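Local coordinates for YrbA from Sinorhizobium meliloti, a protein that binds divalent metal cations such as copper and belongs to the BolA-like family, in two crystal structures: PDB 5NFM (chain A, 0.80 Å), residues G28-A33 and I63-A68; PDB 5NFK (chain B, 0.98 Å), residues G28-A33 and I63-A68. One frame, after least-squares fit of the local backbone (RMSD 0.10 Å); residues are numbered along the deposited sequences.

Structure 1 (5NFM); sequences GDHYAA and ILHALA. With CU (copper (II) ion), chain C; LI (lithium ion), chain D.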
loop_
_atom_site.group_PDB
_atom_site.type_symbol
_atom_site.label_atom_id
_atom_site.label_comp_id
_atom_site.label_asym_id
_atom_site.label_seq_id
_atom_site.Cartn_x
_atom_site.Cartn_y
_atom_site.Cartn_z
ATOM N N GLY A 28 -6.591 -7.799 12.201
ATOM C CA GLY A 28 -7.615 -7.175 11.384
ATOM C C GLY A 28 -7.637 -5.664 11.464
ATOM O O GLY A 28 -8.621 -5.039 11.055
ATOM N N ASP A 29 -6.558 -5.058 11.960
ATOM C CA ASP A 29 -6.542 -3.643 12.316
ATOM C C ASP A 29 -5.315 -2.943 11.725
ATOM O O ASP A 29 -5.447 -2.022 10.908
ATOM C CB ASP A 29 -6.569 -3.527 13.850
ATOM C CG ASP A 29 -6.597 -2.098 14.341
ATOM O OD1 ASP A 29 -7.114 -1.223 13.617
ATOM O OD2 ASP A 29 -6.104 -1.858 15.468
ATOM N N HIS A 30 -4.121 -3.369 12.135
ATOM C CA HIS A 30 -2.870 -2.803 11.646
ATOM C C HIS A 30 -2.197 -3.793 10.703
ATOM O O HIS A 30 -2.162 -5.008 10.967
ATOM C CB HIS A 30 -1.929 -2.474 12.804
ATOM C CG HIS A 30 -2.437 -1.376 13.691
ATOM N ND1 HIS A 30 -1.814 -1.057 14.872
ATOM C CD2 HIS A 30 -3.486 -0.517 13.574
ATOM C CE1 HIS A 30 -2.460 -0.058 15.451
ATOM N NE2 HIS A 30 -3.484 0.290 14.690
ATOM N N TYR A 31 -1.643 -3.245 9.616
ATOM C CA TYR A 31 -1.106 -4.011 8.507
ATOM C C TYR A 31 0.228 -3.420 8.072
ATOM O O TYR A 31 0.561 -2.271 8.391
ATOM C CB TYR A 31 -2.064 -3.956 7.302
ATOM C CG TYR A 31 -3.438 -4.547 7.545
ATOM C CD1 TYR A 31 -4.426 -3.824 8.203
ATOM C CD2 TYR A 31 -3.760 -5.826 7.103
ATOM C CE1 TYR A 31 -5.696 -4.351 8.405
ATOM C CE2 TYR A 31 -5.031 -6.361 7.302
ATOM C CZ TYR A 31 -5.994 -5.615 7.954
ATOM O OH TYR A 31 -7.260 -6.116 8.151
ATOM N N ALA A 32 0.978 -4.221 7.313
ATOM C CA ALA A 32 2.126 -3.745 6.566
ATOM C C ALA A 32 1.916 -4.128 5.106
ATOM O O ALA A 32 1.357 -5.183 4.802
ATOM C CB ALA A 32 3.425 -4.349 7.100
ATOM N N ALA A 33 2.339 -3.251 4.206
ATOM C CA ALA A 33 2.212 -3.474 2.771
ATOM C C ALA A 33 3.543 -3.215 2.086
ATOM O O ALA A 33 4.178 -2.186 2.328
ATOM C CB ALA A 33 1.151 -2.558 2.152
ATOM N N ILE A 63 -4.725 5.403 8.533
ATOM C CA ILE A 63 -3.792 4.760 7.613
ATOM C C ILE A 63 -2.340 5.145 7.901
ATOM O O ILE A 63 -1.433 4.329 7.694
ATOM C CB ILE A 63 -4.211 5.066 6.155
ATOM C CG1 ILE A 63 -3.383 4.242 5.173
ATOM C CG2 ILE A 63 -4.114 6.561 5.844
ATOM C CD1 ILE A 63 -3.924 4.297 3.745
ATOM N N LEU A 64 -2.091 6.374 8.367
ATOM C CA LEU A 64 -0.717 6.782 8.647
ATOM C C LEU A 64 -0.001 5.774 9.550
ATOM O O LEU A 64 1.165 5.440 9.312
ATOM C CB LEU A 64 -0.709 8.171 9.283
ATOM C CG LEU A 64 0.668 8.742 9.620
ATOM C CD1 LEU A 64 1.465 9.003 8.358
ATOM C CD2 LEU A 64 0.524 10.009 10.445
ATOM N N HIS A 65 -0.677 5.300 10.606
ATOM C CA HIS A 65 -0.087 4.288 11.478
ATOM C C HIS A 65 -0.541 2.869 11.153
ATOM O O HIS A 65 0.176 1.915 11.487
ATOM C CB HIS A 65 -0.371 4.583 12.964
ATOM C CG HIS A 65 -1.747 4.195 13.428
ATOM N ND1 HIS A 65 -2.813 5.067 13.437
ATOM C CD2 HIS A 65 -2.219 3.025 13.924
ATOM C CE1 HIS A 65 -3.881 4.449 13.913
ATOM N NE2 HIS A 65 -3.552 3.206 14.216
ATOM N N ALA A 66 -1.712 2.705 10.542
ATOM C CA ALA A 66 -2.306 1.386 10.405
ATOM C C ALA A 66 -1.851 0.644 9.159
ATOM O O ALA A 66 -2.122 -0.556 9.048
ATOM C CB ALA A 66 -3.836 1.478 10.430
ATOM N N LEU A 67 -1.174 1.320 8.226
ATOM C CA LEU A 67 -0.631 0.670 7.030
ATOM C C LEU A 67 0.845 1.055 6.911
ATOM O O LEU A 67 1.185 2.100 6.345
ATOM C CB LEU A 67 -1.424 1.066 5.782
ATOM C CG LEU A 67 -1.066 0.261 4.528
ATOM C CD1 LEU A 67 -1.414 -1.212 4.693
ATOM C CD2 LEU A 67 -1.768 0.845 3.319
ATOM N N ALA A 68 1.722 0.212 7.460
ATOM C CA ALA A 68 3.161 0.463 7.418
ATOM C C ALA A 68 3.695 0.057 6.045
ATOM O O ALA A 68 3.452 -1.063 5.591
ATOM C CB ALA A 68 3.858 -0.342 8.512
HETATM CU CU CU C . -4.695 1.821 15.145
HETATM LI LI LI D . -2.900 -6.425 12.051
HETATM O O HOH W 1 -6.408 1.301 13.526
HETATM O O HOH W 2 -5.823 0.568 16.259
HETATM O O HOH W 3 0.826 -0.835 10.980
HETATM O O HOH W 4 -3.716 2.216 17.336
HETATM O O HOH W 5 -6.168 3.109 15.660
#
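Tyr-31 O takes two donors, Ala-68 N at 2.9 Å and water 3 at 3.0 Å, and the same water also donates to His-65 O and so bridges the two segments. With Tyr-31 N bound to Ala-66 O at 2.8 Å and Ala-33 N to Ala-68 O, this is the start of the parallel pairing between strands 31-36 and 67-72 of the BolA-like fold, just where the short helix 63-66 runs into its strand. On the face of the sheet carrying Tyr-31 and Leu-67, Leu-67 CD1 lies against Tyr-31 CB, 3.8 Å away, and also meets Ala-33 CB. Beyond the strand ends, His-30 and His-65 meet obliquely, their planes at 84°, and each gives NE2 to copper at 2.0 Å. With CG between the backbone N and the carbonyl carbon (chi1 79°) the His-65 ring reaches the ion. Waters 2 and 5 lie trans to the histidines, and waters 1 and 4 complete six ligands. Asp-29 is second shell, its two carboxylate oxygens accepting hydrogen bonds from waters 1 and 2. His-30 O binds lithium together with Asp-23, Leu-24 and Asp-27.

Comparison
Both crystals hold the same protein, and the site coincides within the error: the backbones superpose, and the side chains of Asp-29(A), His-30(A), Tyr-31(A), His-65(A) and Leu-67(A) keep their places in Asp-29(B), His-30(B), Tyr-31(B), His-65(B) and Leu-67(B). The strand pairing is also common, with the bond from Tyr-31(A) N to Ala-66(A) O at 2.8 Å recurring between Tyr-31(B) N and Ala-66(B) O, and lithium is bound at the same place. What changes is the ion between the histidines. The protein ligands do not answer by moving: the two imidazoles offer the same pair of nitrogens to either ion. Nor do the waters round the metal leave their places, since waters 1, 2, 4 and 5 have counterparts in waters 6, 7, 10 and 9, and Asp-29(A) and Asp-29(B) stay in the second shell. The difference is thus the exchange of the metal itself, copper with NE2 of His-30(A) and His-65(A) in one crystal, nickel with NE2 of His-30(B) and His-65(B) in the other, two histidine nitrogens and four matching waters standing round each.

Structure 2 (5NFK); sequences GDHYAA and ILHALA. With NI (nickel (II) ion), chain E; LI (lithium ion), chain F.
Two donors grip Tyr-31 O: Ala-68 N at 2.9 Å and water 8 at 3.0 Å, which also donates to His-65 O and so bridges the two segments. Tyr-31 N bonds to Ala-66 O at 2.8 Å and Ala-33 N to Ala-68 O, which continues the parallel backbone pairing. On the face of the sheet carrying Tyr-31 and Leu-67, Leu-67 CD1 packs on Tyr-31 CB at 3.9 Å and touches Ala-33 CB too. His-30 and His-65 meet obliquely, with 83° between their rings, and both hand NE2 to nickel, each at 2.1 Å. With CG between the backbone N and the carbonyl carbon (chi1 77°) the His-65 ring reaches the ion. Waters 7 and 9 are trans to the histidines, and waters 6 and 10 complete six ligands. Asp-29 stands in the second shell, where its two carboxylate oxygens accept hydrogen bonds from waters 6 and 7. Lithium is held by His-30 O with Asp-23, Leu-24 and Asp-27.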
loop_
_atom_site.group_PDB
_atom_site.type_symbol
_atom_site.label_atom_id
_atom_site.label_comp_id
_atom_site.label_asym_id
_atom_site.label_seq_id
_atom_site.Cartn_x
_atom_site.Cartn_y
_atom_site.Cartn_z
ATOM N N GLY B 28 -6.585 -7.728 12.308
ATOM C CA GLY B 28 -7.579 -7.125 11.443
ATOM C C GLY B 28 -7.648 -5.609 11.485
ATOM O O GLY B 28 -8.666 -5.022 11.105
ATOM N N ASP B 29 -6.559 -4.976 11.904
ATOM C CA ASP B 29 -6.551 -3.543 12.203
ATOM C C ASP B 29 -5.297 -2.874 11.627
ATOM O O ASP B 29 -5.377 -1.981 10.787
ATOM C CB ASP B 29 -6.623 -3.389 13.731
ATOM C CG ASP B 29 -6.606 -1.961 14.201
ATOM O OD1 ASP B 29 -6.878 -1.038 13.409
ATOM O OD2 ASP B 29 -6.312 -1.789 15.405
ATOM N N HIS B 30 -4.135 -3.319 12.087
ATOM C CA HIS B 30 -2.857 -2.793 11.610
ATOM C C HIS B 30 -2.200 -3.784 10.660
ATOM O O HIS B 30 -2.211 -5.006 10.893
ATOM C CB HIS B 30 -1.921 -2.517 12.777
ATOM C CG HIS B 30 -2.395 -1.421 13.683
ATOM N ND1 HIS B 30 -1.754 -1.117 14.856
ATOM C CD2 HIS B 30 -3.434 -0.540 13.593
ATOM C CE1 HIS B 30 -2.380 -0.107 15.451
ATOM N NE2 HIS B 30 -3.411 0.260 14.713
ATOM N N TYR B 31 -1.648 -3.244 9.586
ATOM C CA TYR B 31 -1.125 -3.996 8.462
ATOM C C TYR B 31 0.226 -3.440 8.050
ATOM O O TYR B 31 0.584 -2.294 8.370
ATOM C CB TYR B 31 -2.085 -3.886 7.261
ATOM C CG TYR B 31 -3.440 -4.509 7.499
ATOM C CD1 TYR B 31 -4.450 -3.810 8.142
ATOM C CD2 TYR B 31 -3.734 -5.788 7.055
ATOM C CE1 TYR B 31 -5.694 -4.367 8.364
ATOM C CE2 TYR B 31 -5.004 -6.352 7.276
ATOM C CZ TYR B 31 -5.971 -5.625 7.928
ATOM O OH TYR B 31 -7.229 -6.136 8.154
ATOM N N ALA B 32 0.969 -4.247 7.291
ATOM C CA ALA B 32 2.170 -3.799 6.593
ATOM C C ALA B 32 2.039 -4.214 5.142
ATOM O O ALA B 32 1.602 -5.326 4.851
ATOM C CB ALA B 32 3.416 -4.409 7.212
ATOM N N ALA B 33 2.425 -3.321 4.233
ATOM C CA ALA B 33 2.315 -3.558 2.806
ATOM C C ALA B 33 3.584 -3.240 2.088
ATOM O O ALA B 33 4.216 -2.214 2.351
ATOM C CB ALA B 33 1.214 -2.724 2.209
ATOM N N ILE B 63 -4.779 5.356 8.693
ATOM C CA ILE B 63 -3.852 4.752 7.746
ATOM C C ILE B 63 -2.386 5.150 7.981
ATOM O O ILE B 63 -1.492 4.333 7.737
ATOM C CB ILE B 63 -4.304 5.083 6.292
ATOM C CG1 ILE B 63 -3.506 4.276 5.276
ATOM C CG2 ILE B 63 -4.250 6.586 6.022
ATOM C CD1 ILE B 63 -4.085 4.369 3.872
ATOM N N LEU B 64 -2.117 6.370 8.446
ATOM C CA LEU B 64 -0.741 6.753 8.676
ATOM C C LEU B 64 0.000 5.743 9.556
ATOM O O LEU B 64 1.158 5.409 9.272
ATOM C CB LEU B 64 -0.676 8.158 9.300
ATOM C CG LEU B 64 0.727 8.715 9.525
ATOM C CD1 LEU B 64 1.470 8.898 8.216
ATOM C CD2 LEU B 64 0.618 10.035 10.289
ATOM N N HIS B 65 -0.649 5.270 10.609
ATOM C CA HIS B 65 -0.039 4.258 11.474
ATOM C C HIS B 65 -0.503 2.835 11.152
ATOM O O HIS B 65 0.208 1.881 11.479
ATOM C CB HIS B 65 -0.291 4.549 12.966
ATOM C CG HIS B 65 -1.672 4.202 13.452
ATOM N ND1 HIS B 65 -2.705 5.109 13.511
ATOM C CD2 HIS B 65 -2.177 3.035 13.930
ATOM C CE1 HIS B 65 -3.783 4.500 13.994
ATOM N NE2 HIS B 65 -3.490 3.247 14.268
ATOM N N ALA B 66 -1.700 2.687 10.582
ATOM C CA ALA B 66 -2.301 1.364 10.425
ATOM C C ALA B 66 -1.851 0.645 9.164
ATOM O O ALA B 66 -2.106 -0.549 9.051
ATOM C CB ALA B 66 -3.810 1.460 10.475
ATOM N N LEU B 67 -1.204 1.335 8.230
ATOM C CA LEU B 67 -0.683 0.698 7.030
ATOM C C LEU B 67 0.794 1.087 6.897
ATOM O O LEU B 67 1.132 2.124 6.323
ATOM C CB LEU B 67 -1.467 1.125 5.783
ATOM C CG LEU B 67 -1.109 0.373 4.509
ATOM C CD1 LEU B 67 -1.421 -1.112 4.623
ATOM C CD2 LEU B 67 -1.851 0.990 3.332
ATOM N N ALA B 68 1.673 0.243 7.441
ATOM C CA ALA B 68 3.107 0.477 7.372
ATOM C C ALA B 68 3.585 0.105 5.974
ATOM O O ALA B 68 3.266 -0.967 5.504
ATOM C CB ALA B 68 3.811 -0.367 8.423
HETATM NI NI NI E . -4.667 1.829 15.213
HETATM LI LI LI F . -2.927 -6.383 11.990
HETATM O O HOH W 6 -5.893 1.436 13.564
HETATM O O HOH W 7 -5.905 0.561 16.328
HETATM O O HOH W 8 0.802 -0.866 10.961
HETATM O O HOH W 9 -6.177 3.222 15.707
HETATM O O HOH W 10 -3.768 2.161 17.075
#